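Local atomic coordinates of hemagglutinin (Pseudomonas aeruginosa, PDB entry 6D7Y), a protein that forms the toxic C-terminal tip of the CdiA protein of contact-dependent growth inhibition and is bound by an immunity protein. Residues S15-H20 with G89-F94; H20-H25 with E31-V36. All blocks are in the same frame, centred on the assembly; numbering follows the deposited sequence.

Contact 1 (S15-H20 with G89-F94); sequences STVIGH and GTFKGF
One isoleucine, Ile-18, is shared by two phenylalanine rings, Phe-91 and Phe-94, that come from the same edge strand. The contact joins an alpha helix to an antiparallel four-stranded sheet: Ile-18 sits in the first turn of helix 17-28, and both rings stand on strand 91-95. CG1 of Ile-18 lies over one face of Phe-91 as a CH-pi contact, 4.0 Å from the ring centroid and 26° off the normal. The same CG1 is 3.6 Å from CZ of Phe-94, which it meets obliquely. With CG1 anti to the backbone N (chi1 -160°), the longer branch of Ile-18 is carried to the rings, and its CD1 also touches both. Val-17 adds a lighter contact at the edge of Phe-91.

Lys-92 and Gly-93 both face Arg-84 on strand 82-86, a classic beta bulge. It falls between the two phenylalanines, and both point their side chains toward the helix. The backbone N of Gly-93 lies over the face of Phe-91 opposite Ile-18. Ala-47 of helix 40-56 also packs on Ile-18, so this is part of the buried core. The start of the helix is fixed by Thr-16, the N-cap. Its OG1 accepts a hydrogen bond from Gly-19 N at 3.0 Å, with an N-H...O angle of 148°.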
ATOM      1  N   SER A  15      -3.472 -14.190   3.634  1.00 31.26           N
ATOM      2  CA  SER A  15      -3.338 -12.877   4.235  1.00 30.68           C
ATOM      3  C   SER A  15      -4.476 -12.034   3.684  1.00 30.08           C
ATOM      4  O   SER A  15      -5.620 -12.518   3.613  1.00 29.55           O
ATOM      5  CB  SER A  15      -1.963 -12.287   3.902  1.00 28.95           C
ATOM      6  OG  SER A  15      -1.803 -11.000   4.502  1.00 29.32           O
ATOM      7  N   THR A  16      -4.170 -10.777   3.333  1.00 28.72           N
ATOM      8  CA  THR A  16      -5.118  -9.851   2.722  1.00 28.71           C
ATOM      9  C   THR A  16      -4.448  -9.200   1.514  1.00 26.03           C
ATOM     10  O   THR A  16      -3.242  -9.330   1.335  1.00 24.69           O
ATOM     11  CB  THR A  16      -5.542  -8.739   3.698  1.00 30.31           C
ATOM     12  OG1 THR A  16      -4.385  -8.013   4.149  1.00 28.76           O
ATOM     13  CG2 THR A  16      -6.266  -9.344   4.901  1.00 33.63           C
ATOM     14  N   VAL A  17      -5.232  -8.528   0.675  1.00 24.88           N
ATOM     15  CA  VAL A  17      -4.657  -7.817  -0.475  1.00 24.75           C
ATOM     16  C   VAL A  17      -3.548  -6.870   0.011  1.00 22.92           C
ATOM     17  O   VAL A  17      -2.438  -6.882  -0.522  1.00 21.66           O
ATOM     18  CB  VAL A  17      -5.729  -7.033  -1.263  1.00 25.18           C
ATOM     19  CG1 VAL A  17      -5.098  -6.167  -2.338  1.00 24.89           C
ATOM     20  CG2 VAL A  17      -6.757  -7.986  -1.858  1.00 26.84           C
ATOM     21  N   ILE A  18      -3.821  -6.101   1.059  1.00 23.01           N
ATOM     22  CA  ILE A  18      -2.817  -5.149   1.549  1.00 22.26           C
ATOM     23  C   ILE A  18      -1.641  -5.827   2.257  1.00 24.21           C
ATOM     24  O   ILE A  18      -0.511  -5.340   2.175  1.00 22.00           O
ATOM     25  CB  ILE A  18      -3.464  -4.022   2.389  1.00 23.67           C
ATOM     26  CG1 ILE A  18      -2.522  -2.806   2.461  1.00 24.89           C
ATOM     27  CG2 ILE A  18      -3.922  -4.551   3.761  1.00 24.52           C
ATOM     28  CD1 ILE A  18      -3.169  -1.560   3.019  1.00 28.26           C
ATOM     29  N   GLY A  19      -1.887  -6.958   2.921  1.00 23.81           N
ATOM     30  CA  GLY A  19      -0.815  -7.696   3.584  1.00 24.61           C
ATOM     31  C   GLY A  19       0.162  -8.221   2.535  1.00 23.87           C
ATOM     32  O   GLY A  19       1.380  -8.093   2.688  1.00 24.94           O
ATOM     33  N   HIS A  20      -0.366  -8.803   1.457  1.00 22.11           N
ATOM     34  CA  HIS A  20       0.500  -9.287   0.370  1.00 21.58           C
ATOM     35  C   HIS A  20       1.288  -8.117  -0.270  1.00 20.42           C
ATOM     36  O   HIS A  20       2.467  -8.253  -0.652  1.00 20.38           O
ATOM     37  CB  HIS A  20      -0.304 -10.034  -0.699  1.00 22.06           C
ATOM     38  CG  HIS A  20      -0.744 -11.410  -0.290  1.00 23.94           C
ATOM     39  ND1 HIS A  20       0.127 -12.475  -0.225  1.00 26.58           N
ATOM     40  CD2 HIS A  20      -1.969 -11.909   0.005  1.00 26.29           C
ATOM     41  CE1 HIS A  20      -0.539 -13.562   0.125  1.00 28.00           C
ATOM     42  NE2 HIS A  20      -1.812 -13.243   0.271  1.00 27.32           N
ATOM     43  N   GLY A  89     -11.672   4.940  -5.067  1.00 20.75           N
ATOM     44  CA  GLY A  89     -11.165   4.991  -3.691  1.00 21.32           C
ATOM     45  C   GLY A  89     -10.733   3.650  -3.102  1.00 20.94           C
ATOM     46  O   GLY A  89     -10.281   3.596  -1.961  1.00 22.22           O
ATOM     47  N   THR A  90     -10.923   2.554  -3.835  1.00 20.01           N
ATOM     48  CA  THR A  90     -10.491   1.259  -3.321  1.00 21.44           C
ATOM     49  C   THR A  90      -8.974   1.126  -3.412  1.00 20.79           C
ATOM     50  O   THR A  90      -8.339   1.685  -4.303  1.00 19.09           O
ATOM     51  CB  THR A  90     -11.146   0.063  -4.034  1.00 21.34           C
ATOM     52  OG1 THR A  90     -10.869   0.089  -5.441  1.00 20.49           O
ATOM     53  CG2 THR A  90     -12.665   0.034  -3.783  1.00 24.57           C
ATOM     54  N   PHE A  91      -8.416   0.351  -2.483  1.00 22.29           N
ATOM     55  CA  PHE A  91      -6.985   0.114  -2.454  1.00 21.09           C
ATOM     56  C   PHE A  91      -6.502  -0.646  -3.690  1.00 20.41           C
ATOM     57  O   PHE A  91      -7.091  -1.654  -4.061  1.00 21.50           O
ATOM     58  CB  PHE A  91      -6.608  -0.676  -1.209  1.00 21.79           C
ATOM     59  CG  PHE A  91      -5.152  -0.959  -1.099  1.00 20.98           C
ATOM     60  CD1 PHE A  91      -4.283   0.009  -0.623  1.00 20.73           C
ATOM     61  CD2 PHE A  91      -4.633  -2.199  -1.498  1.00 21.38           C
ATOM     62  CE1 PHE A  91      -2.941  -0.252  -0.527  1.00 20.66           C
ATOM     63  CE2 PHE A  91      -3.292  -2.452  -1.407  1.00 20.91           C
ATOM     64  CZ  PHE A  91      -2.441  -1.475  -0.910  1.00 21.11           C
ATOM     65  N   LYS A  92      -5.445  -0.147  -4.331  1.00 18.27           N
ATOM     66  CA  LYS A  92      -4.839  -0.830  -5.489  1.00 17.95           C
ATOM     67  C   LYS A  92      -3.517  -1.464  -5.042  1.00 17.57           C
ATOM     68  O   LYS A  92      -3.261  -2.651  -5.286  1.00 18.21           O
ATOM     69  CB  LYS A  92      -4.610   0.135  -6.658  1.00 18.15           C
ATOM     70  CG  LYS A  92      -3.787  -0.422  -7.818  1.00 19.59           C
ATOM     71  CD  LYS A  92      -4.473  -1.577  -8.474  1.00 20.70           C
ATOM     72  CE  LYS A  92      -3.761  -1.983  -9.762  1.00 21.30           C
ATOM     73  NZ  LYS A  92      -4.596  -3.021 -10.419  1.00 21.87           N
ATOM     74  N   GLY A  93      -2.661  -0.668  -4.416  1.00 15.89           N
ATOM     75  CA  GLY A  93      -1.398  -1.200  -3.968  1.00 16.77           C
ATOM     76  C   GLY A  93      -0.509  -0.158  -3.321  1.00 16.51           C
ATOM     77  O   GLY A  93      -0.851   1.019  -3.240  1.00 16.75           O
ATOM     78  N   PHE A  94       0.613  -0.634  -2.805  1.00 16.75           N
ATOM     79  CA  PHE A  94       1.642   0.266  -2.304  1.00 17.11           C
ATOM     80  C   PHE A  94       2.526   0.613  -3.496  1.00 17.03           C
ATOM     81  O   PHE A  94       2.608  -0.135  -4.459  1.00 19.08           O
ATOM     82  CB  PHE A  94       2.457  -0.397  -1.187  1.00 18.05           C
ATOM     83  CG  PHE A  94       1.709  -0.554   0.111  1.00 19.28           C
ATOM     84  CD1 PHE A  94       1.242   0.561   0.797  1.00 19.85           C
ATOM     85  CD2 PHE A  94       1.569  -1.794   0.708  1.00 20.18           C
ATOM     86  CE1 PHE A  94       0.570   0.434   2.005  1.00 21.62           C
ATOM     87  CE2 PHE A  94       0.911  -1.923   1.913  1.00 22.14           C
ATOM     88  CZ  PHE A  94       0.419  -0.810   2.574  1.00 22.39           C
TER

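Contact 2 (H20-H25 with E31-V36); sequences HALSKH and EIWGKV
Leu-22 is the first residue of 20-25 to touch 31-36, and it meets both Trp-33 and Val-36. Its CG is anti to the backbone N (chi1 178°), and from there its two methyls part. CD1 reaches CE3 of Trp-33 at 3.8 Å and approaches the indole obliquely. CD2 lies 3.9 Å from CG2 of Val-36, and CG of Leu-22 is closer to that methyl, at 3.7 Å. Ser-23 turns its side chain away and offers mainly its backbone CA to Val-36.

His-25 covers the other end of the indole. Its CB sits over one face of the five-membered ring, 3.9 Å from the centroid, in a CH-pi contact. The imidazole edge of His-25 is turned toward the five-membered ring of Trp-33 in an offset edge-to-face pair, with planes at 63°. His-25 ND1 and Trp-33 NE1 both hydrogen-bond OD2 of Asp-96, so the C-terminal residue ties the two rings together. On the opposite face of the indole lies CG2 of Ile-32.

Gly-34 leaves the helix with positive phi (84°), and the chain then brings Val-36 back to Leu-22. Short helix 30-33 follows helix 17-28 almost directly. Trp-33 and Val-36 fold back onto its side, a local packing of two consecutive helices in the helical part of the toxin domain.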
ATOM      1  N   HIS A  20      -0.366  -8.803   1.457  1.00 22.11           N
ATOM      2  CA  HIS A  20       0.500  -9.287   0.370  1.00 21.58           C
ATOM      3  C   HIS A  20       1.288  -8.117  -0.270  1.00 20.42           C
ATOM      4  O   HIS A  20       2.467  -8.253  -0.652  1.00 20.38           O
ATOM      5  CB  HIS A  20      -0.304 -10.034  -0.699  1.00 22.06           C
ATOM      6  CG  HIS A  20      -0.744 -11.410  -0.290  1.00 23.94           C
ATOM      7  ND1 HIS A  20       0.127 -12.475  -0.225  1.00 26.58           N
ATOM      8  CD2 HIS A  20      -1.969 -11.909   0.005  1.00 26.29           C
ATOM      9  CE1 HIS A  20      -0.539 -13.562   0.125  1.00 28.00           C
ATOM     10  NE2 HIS A  20      -1.812 -13.243   0.271  1.00 27.32           N
ATOM     11  N   ALA A  21       0.624  -6.987  -0.425  1.00 19.48           N
ATOM     12  CA  ALA A  21       1.288  -5.818  -1.012  1.00 20.31           C
ATOM     13  C   ALA A  21       2.479  -5.395  -0.159  1.00 20.67           C
ATOM     14  O   ALA A  21       3.560  -5.099  -0.697  1.00 21.15           O
ATOM     15  CB  ALA A  21       0.305  -4.676  -1.174  1.00 19.76           C
ATOM     16  N   LEU A  22       2.297  -5.351   1.159  1.00 20.89           N
ATOM     17  CA  LEU A  22       3.429  -4.969   2.036  1.00 22.26           C
ATOM     18  C   LEU A  22       4.526  -6.017   1.907  1.00 24.00           C
ATOM     19  O   LEU A  22       5.707  -5.677   1.782  1.00 22.63           O
ATOM     20  CB  LEU A  22       3.019  -4.834   3.509  1.00 23.19           C
ATOM     21  CG  LEU A  22       4.160  -4.495   4.488  1.00 24.54           C
ATOM     22  CD1 LEU A  22       4.884  -3.218   4.100  1.00 26.03           C
ATOM     23  CD2 LEU A  22       3.654  -4.447   5.939  1.00 27.38           C
ATOM     24  N   SER A  23       4.122  -7.291   1.924  1.00 23.54           N
ATOM     25  CA  SER A  23       5.080  -8.392   1.820  1.00 24.71           C
ATOM     26  C   SER A  23       6.033  -8.270   0.635  1.00 23.35           C
ATOM     27  O   SER A  23       7.238  -8.447   0.783  1.00 24.49           O
ATOM     28  CB  SER A  23       4.368  -9.736   1.733  1.00 26.10           C
ATOM     29  OG  SER A  23       5.316 -10.762   1.567  1.00 31.12           O
ATOM     30  N   LYS A  24       5.499  -7.957  -0.534  1.00 22.08           N
ATOM     31  CA  LYS A  24       6.326  -7.818  -1.747  1.00 21.63           C
ATOM     32  C   LYS A  24       7.182  -6.564  -1.688  1.00 21.52           C
ATOM     33  O   LYS A  24       8.364  -6.592  -2.037  1.00 22.01           O
ATOM     34  CB  LYS A  24       5.430  -7.756  -2.966  1.00 22.83           C
ATOM     35  CG  LYS A  24       4.610  -9.017  -3.161  1.00 24.44           C
ATOM     36  CD  LYS A  24       3.480  -8.789  -4.146  1.00 26.57           C
ATOM     37  CE  LYS A  24       2.513  -9.961  -4.130  1.00 28.44           C
ATOM     38  NZ  LYS A  24       1.333  -9.699  -5.006  1.00 31.07           N
ATOM     39  N   HIS A  25       6.591  -5.475  -1.204  1.00 21.23           N
ATOM     40  CA  HIS A  25       7.322  -4.201  -1.123  1.00 21.24           C
ATOM     41  C   HIS A  25       8.424  -4.188  -0.056  1.00 22.44           C
ATOM     42  O   HIS A  25       9.549  -3.760  -0.328  1.00 23.76           O
ATOM     43  CB  HIS A  25       6.354  -3.020  -1.059  1.00 21.13           C
ATOM     44  CG  HIS A  25       5.712  -2.752  -2.383  1.00 20.18           C
ATOM     45  ND1 HIS A  25       6.273  -1.912  -3.314  1.00 21.15           N
ATOM     46  CD2 HIS A  25       4.629  -3.311  -2.983  1.00 19.19           C
ATOM     47  CE1 HIS A  25       5.543  -1.929  -4.413  1.00 20.42           C
ATOM     48  NE2 HIS A  25       4.546  -2.779  -4.238  1.00 19.72           N
ATOM     49  N   GLU A  31      14.450  -1.050   3.382  1.00 32.38           N
ATOM     50  CA  GLU A  31      14.881   0.274   3.842  1.00 34.54           C
ATOM     51  C   GLU A  31      13.738   1.329   3.845  1.00 33.58           C
ATOM     52  O   GLU A  31      13.765   2.314   4.594  1.00 35.08           O
ATOM     53  CB  GLU A  31      16.056   0.790   3.001  1.00 37.52           C
ATOM     54  CG  GLU A  31      15.771   1.197   1.558  1.00 36.68           C
ATOM     55  CD  GLU A  31      15.563   0.065   0.569  1.00 37.05           C
ATOM     56  OE1 GLU A  31      15.534  -1.139   0.958  1.00 35.48           O
ATOM     57  OE2 GLU A  31      15.415   0.408  -0.632  1.00 39.50           O
ATOM     58  N   ILE A  32      12.751   1.120   2.978  1.00 31.41           N
ATOM     59  CA  ILE A  32      11.595   2.003   2.851  1.00 29.20           C
ATOM     60  C   ILE A  32      10.460   1.545   3.755  1.00 28.52           C
ATOM     61  O   ILE A  32       9.830   2.363   4.444  1.00 28.27           O
ATOM     62  CB  ILE A  32      11.102   2.010   1.371  1.00 28.75           C
ATOM     63  CG1 ILE A  32      12.215   2.532   0.446  1.00 30.90           C
ATOM     64  CG2 ILE A  32       9.833   2.847   1.199  1.00 26.77           C
ATOM     65  CD1 ILE A  32      11.847   2.581  -1.017  1.00 32.13           C
ATOM     66  N   TRP A  33      10.203   0.238   3.764  1.00 25.99           N
ATOM     67  CA  TRP A  33       9.065  -0.306   4.523  1.00 26.49           C
ATOM     68  C   TRP A  33       9.387  -0.931   5.858  1.00 28.76           C
ATOM     69  O   TRP A  33       8.496  -1.051   6.695  1.00 30.09           O
ATOM     70  CB  TRP A  33       8.334  -1.351   3.650  1.00 23.03           C
ATOM     71  CG  TRP A  33       7.894  -0.747   2.326  1.00 21.76           C
ATOM     72  CD1 TRP A  33       8.588  -0.718   1.156  1.00 21.09           C
ATOM     73  CD2 TRP A  33       6.713  -0.004   2.109  1.00 20.01           C
ATOM     74  NE1 TRP A  33       7.896  -0.022   0.215  1.00 20.70           N
ATOM     75  CE2 TRP A  33       6.734   0.433   0.780  1.00 20.63           C
ATOM     76  CE3 TRP A  33       5.619   0.330   2.917  1.00 21.69           C
ATOM     77  CZ2 TRP A  33       5.702   1.187   0.226  1.00 20.23           C
ATOM     78  CZ3 TRP A  33       4.597   1.082   2.373  1.00 20.83           C
ATOM     79  CH2 TRP A  33       4.645   1.499   1.041  1.00 20.75           C
ATOM     80  N   GLY A  34      10.641  -1.308   6.067  1.00 31.03           N
ATOM     81  CA  GLY A  34      11.018  -2.061   7.268  1.00 34.20           C
ATOM     82  C   GLY A  34      10.719  -3.532   6.962  1.00 36.48           C
ATOM     83  O   GLY A  34       9.792  -3.847   6.197  1.00 36.97           O
ATOM     84  N   LYS A  35      11.513  -4.443   7.510  1.00 39.43           N
ATOM     85  CA  LYS A  35      11.288  -5.875   7.276  1.00 42.64           C
ATOM     86  C   LYS A  35       9.970  -6.375   7.853  1.00 42.12           C
ATOM     87  O   LYS A  35       9.557  -5.939   8.925  1.00 45.52           O
ATOM     88  CB  LYS A  35      12.426  -6.699   7.879  1.00 47.24           C
ATOM     89  CG  LYS A  35      13.723  -6.662   7.094  1.00 51.64           C
ATOM     90  CD  LYS A  35      13.649  -7.519   5.834  1.00 52.64           C
ATOM     91  CE  LYS A  35      14.982  -7.578   5.092  1.00 54.99           C
ATOM     92  NZ  LYS A  35      16.100  -8.124   5.916  1.00 62.06           N
ATOM     93  N   VAL A  36       9.307  -7.266   7.123  1.00 39.79           N
ATOM     94  CA  VAL A  36       8.079  -7.883   7.582  1.00 41.77           C
ATOM     95  C   VAL A  36       8.505  -9.199   8.219  1.00 47.53           C
ATOM     96  O   VAL A  36       9.272  -9.964   7.632  1.00 52.31           O
ATOM     97  CB  VAL A  36       7.096  -8.182   6.420  1.00 40.37           C
ATOM     98  CG1 VAL A  36       5.903  -9.000   6.905  1.00 40.33           C
ATOM     99  CG2 VAL A  36       6.627  -6.898   5.772  1.00 38.45           C
TER

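Overall arrangement
The centres of contacts 1 and 2 are about 12 Å apart. Both use helix 17-28: contact 1 takes its start and contact 2 the following turns, with His-20 common to both segments. Along the chain contact 2 is nested inside the long loop closed by contact 1. Contact 1 ties the helix to the C-terminal sheet through edge strand 91-95, whereas contact 2 holds the following short helix 30-33, and the turn after it, against the same helix. Phe-94 and Trp-33 connect the two, since CD1 of Phe-94 lies 3.5 Å from CH2 of Trp-33. Helix 40-56 touches residues of both contacts within one compact toxin domain.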